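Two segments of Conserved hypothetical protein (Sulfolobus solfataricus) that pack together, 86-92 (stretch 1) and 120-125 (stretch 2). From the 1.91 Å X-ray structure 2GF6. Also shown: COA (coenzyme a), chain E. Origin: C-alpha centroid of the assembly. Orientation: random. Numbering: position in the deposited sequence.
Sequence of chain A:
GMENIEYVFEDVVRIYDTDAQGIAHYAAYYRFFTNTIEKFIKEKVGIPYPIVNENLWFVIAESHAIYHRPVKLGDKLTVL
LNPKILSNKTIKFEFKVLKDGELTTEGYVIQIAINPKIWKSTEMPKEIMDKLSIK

Stretch 1 86-92: LSNKTIK
Stretch 2, residues 120-125: KSTEMP

Stretch 1 enters as a turn, Leu86 to Lys89, and becomes a strand at Thr90 that continues beyond Lys92; stretch 2 leaves a strand at Lys120-Ser121 and runs on as an extended segment to Pro125, the N-cap of a helix. The turn is closed by Leu86 N bonding to Thr90 O (3.0 Å), with a weak bond from Ser87 N to the same Thr90 O (3.4 Å). Its phi/psi values are -82/-27 at Leu86, -162/-174 at Ser87, -64/-2 at Asn88 and -147/-4 at Lys89; Thr90 (-129/139), Ile91 (-129/142) and Lys92 (-109/113) are extended. In stretch 2 every residue has a positive psi between 134 and 159, with phi from -126 at Lys120 and -149 at Thr122 to values between -57 and -72 at Ser121, Glu123, Met124 and Pro125. The register is set where Lys89 CA and Glu123 CA lie 4.8 Å apart. One backbone hydrogen bond joins the stretches, Met124 N to Asn88 O (2.9 Å, nearly linear at 170°); Glu123 CA also approaches Asn88 O at 3.6 Å as a CA-H...O contact.

Ser87, chi1 p, braces the turn from within: its OG accepts from Lys89 N (3.1 Å) and, weakly, from Thr90 N (3.0 Å). Asn88 (chi1 p, chi2 -30°) starts sideways, but its end comes nearer to stretch 2, where ND2 donates to Glu123 OE1 at a very short 2.4 Å; Glu123 meets it with chi1 t, chi2 t and chi3 -61°. Lys89 follows p, t, p, t along stretch 2: its CB lies 3.3 Å from Thr122 O, its CE 3.9 Å from Glu123 N, and its NZ donates to Ser121 OG (3.2 Å). Ser121, chi1 p, points toward stretch 1 and also binds coenzyme A, its N and OG both donating to COA O5A at 2.9 and 2.6 Å. The same hydroxyl thus links the lysine to the cofactor.

Met124 is a buried selenomethionine with chi1 m, chi2 t and chi3 -107°, which brings its CE against the backbone of the turn, 3.7 Å from Lys89 C and 3.9 Å from Thr90 N. There it packs on Ile91 (m, t), with CE 3.8 Å from Ile91 CG1. Thr90, chi1 m, points away from stretch 2, its OG1 3.6 Å from COA O4B. Leu86 (m, t) makes no contact with stretch 2; its CD1 lies 3.8 Å from COA C2A. The contact buries 375 Å² between the stretches, both sides summed.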

# COMPACT_ATOMS: atom_id res chain seq x y z
N LEU A 86 11.11 0.92 -27.71
CA LEU A 86 12.54 1.34 -27.80
C LEU A 86 13.49 0.29 -28.39
O LEU A 86 14.53 0.64 -28.96
CB LEU A 86 13.07 1.74 -26.42
CG LEU A 86 12.18 2.70 -25.63
CD1 LEU A 86 12.92 3.11 -24.37
CD2 LEU A 86 11.81 3.88 -26.44
N SER A 87 13.14 -0.97 -28.26
CA SER A 87 13.99 -2.03 -28.74
C SER A 87 13.23 -3.35 -28.90
O SER A 87 12.02 -3.42 -28.67
CB SER A 87 15.18 -2.20 -27.78
OG SER A 87 14.77 -2.74 -26.55
N ASN A 88 13.96 -4.41 -29.23
CA ASN A 88 13.40 -5.76 -29.21
C ASN A 88 13.00 -6.24 -27.80
O ASN A 88 12.43 -7.32 -27.66
CB ASN A 88 14.35 -6.78 -29.91
CG ASN A 88 15.68 -7.02 -29.16
OD1 ASN A 88 16.17 -6.18 -28.47
ND2 ASN A 88 16.26 -8.18 -29.35
N LYS A 89 13.22 -5.43 -26.77
CA LYS A 89 12.95 -5.88 -25.43
C LYS A 89 12.49 -4.85 -24.41
O LYS A 89 12.16 -5.24 -23.30
CB LYS A 89 14.19 -6.59 -24.86
CG LYS A 89 15.42 -5.78 -24.76
CD LYS A 89 16.57 -6.58 -24.15
CE LYS A 89 17.03 -7.72 -25.03
NZ LYS A 89 18.27 -8.37 -24.47
N THR A 90 12.44 -3.57 -24.79
CA THR A 90 12.10 -2.48 -23.88
C THR A 90 10.98 -1.60 -24.46
O THR A 90 10.97 -1.31 -25.66
CB THR A 90 13.31 -1.61 -23.67
OG1 THR A 90 14.36 -2.39 -23.09
CG2 THR A 90 12.98 -0.51 -22.76
N ILE A 91 10.05 -1.20 -23.60
CA ILE A 91 8.95 -0.31 -23.98
C ILE A 91 8.89 0.83 -23.00
O ILE A 91 9.10 0.61 -21.83
CB ILE A 91 7.61 -1.04 -23.87
CG1 ILE A 91 7.59 -2.24 -24.81
CG2 ILE A 91 6.44 -0.08 -24.24
CD1 ILE A 91 6.45 -3.20 -24.53
N LYS A 92 8.60 2.03 -23.49
CA LYS A 92 8.38 3.19 -22.68
C LYS A 92 6.90 3.50 -22.74
O LYS A 92 6.39 3.86 -23.79
CB LYS A 92 9.16 4.38 -23.22
CG LYS A 92 8.95 5.67 -22.49
CD LYS A 92 9.84 6.72 -23.13
CE LYS A 92 9.79 8.03 -22.38
NZ LYS A 92 10.32 9.09 -23.27
N LYS A 120 17.99 -12.04 -16.53
CA LYS A 120 18.60 -11.20 -17.57
C LYS A 120 17.51 -10.83 -18.57
O LYS A 120 16.53 -11.55 -18.71
CB LYS A 120 19.70 -11.93 -18.37
CG LYS A 120 21.01 -12.33 -17.68
CD LYS A 120 21.39 -11.46 -16.50
CE LYS A 120 22.76 -11.90 -15.89
NZ LYS A 120 23.24 -13.27 -16.33
N SER A 121 17.71 -9.74 -19.29
CA SER A 121 16.68 -9.23 -20.18
C SER A 121 16.65 -10.19 -21.35
O SER A 121 17.62 -10.91 -21.53
CB SER A 121 16.98 -7.79 -20.61
OG SER A 121 18.20 -7.70 -21.34
N THR A 122 15.55 -10.23 -22.11
CA THR A 122 15.39 -11.17 -23.19
C THR A 122 14.52 -10.55 -24.30
O THR A 122 13.64 -9.76 -24.01
CB THR A 122 14.78 -12.47 -22.68
OG1 THR A 122 14.84 -13.47 -23.71
CG2 THR A 122 13.37 -12.29 -22.33
N GLU A 123 14.80 -10.87 -25.56
CA GLU A 123 14.01 -10.41 -26.70
C GLU A 123 12.55 -10.85 -26.53
O GLU A 123 12.30 -11.98 -26.15
CB GLU A 123 14.58 -10.98 -28.00
CG GLU A 123 13.75 -10.64 -29.24
CD GLU A 123 14.51 -10.79 -30.53
OE1 GLU A 123 15.51 -10.07 -30.71
OE2 GLU A 123 14.11 -11.60 -31.38
N MSE A 124 11.60 -9.95 -26.78
CA MSE A 124 10.18 -10.33 -26.77
C MSE A 124 9.86 -11.29 -27.90
O MSE A 124 10.29 -11.09 -29.02
CB MSE A 124 9.29 -9.11 -26.91
CG MSE A 124 9.38 -8.27 -25.73
SE MSE A 124 8.07 -6.86 -25.81
CE MSE A 124 9.30 -5.33 -26.20
N PRO A 125 9.11 -12.36 -27.61
CA PRO A 125 8.80 -13.29 -28.68
C PRO A 125 8.10 -12.59 -29.82
O PRO A 125 7.47 -11.54 -29.62
CB PRO A 125 7.84 -14.28 -28.01
CG PRO A 125 8.09 -14.18 -26.59
CD PRO A 125 8.57 -12.80 -26.32
N1A COA E . 15.62 3.22 -20.63
C2A COA E . 15.77 2.63 -21.88
N3A COA E . 16.47 1.44 -22.01
C4A COA E . 17.00 0.88 -20.89
C5A COA E . 16.86 1.47 -19.64
C6A COA E . 16.16 2.64 -19.50
N6A COA E . 16.23 3.29 -18.33
N7A COA E . 17.48 0.68 -18.73
C8A COA E . 18.00 -0.40 -19.38
N9A COA E . 17.72 -0.26 -20.71
C1B COA E . 18.19 -1.07 -21.84
C2B COA E . 19.69 -1.20 -21.94
O2B COA E . 20.27 -0.12 -22.61
C3B COA E . 19.81 -2.44 -22.78
O3B COA E . 19.70 -2.03 -24.14
P3B COA E . 20.28 -2.87 -25.40
O7A COA E . 19.09 -3.46 -26.14
O8A COA E . 21.23 -3.98 -25.00
O9A COA E . 20.95 -1.87 -26.31
C4B COA E . 18.60 -3.28 -22.38
O4B COA E . 17.73 -2.38 -21.70
C5B COA E . 18.94 -4.41 -21.44
O5B COA E . 19.48 -3.85 -20.28
P1A COA E . 20.80 -4.42 -19.58
O1A COA E . 21.60 -3.35 -18.91
O2A COA E . 21.61 -5.23 -20.54
O3A COA E . 20.14 -5.28 -18.40
P2A COA E . 20.18 -6.85 -18.12
O4A COA E . 21.45 -7.37 -17.51
O5A COA E . 19.74 -7.73 -19.26
O6A COA E . 19.07 -6.88 -16.98
CBP COA E . 17.75 -6.07 -15.30
CCP COA E . 18.20 -5.80 -16.72
CDP COA E . 18.97 -6.62 -14.53
CEP COA E . 16.65 -7.12 -15.38
CAP COA E . 17.30 -4.79 -14.63
OAP COA E . 18.35 -3.85 -14.54
C9P COA E . 16.79 -4.99 -13.25
O9P COA E . 16.69 -6.24 -12.61
N8P COA E . 16.42 -3.88 -12.67
C7P COA E . 15.68 -3.98 -11.43
C6P COA E . 14.28 -3.51 -11.72
C5P COA E . 13.50 -3.40 -10.45
O5P COA E . 13.85 -3.90 -9.36
N4P COA E . 12.40 -2.70 -10.65
C3P COA E . 11.72 -2.14 -9.52
C2P COA E . 10.64 -1.21 -9.99
S1P COA E . 9.78 -0.64 -8.57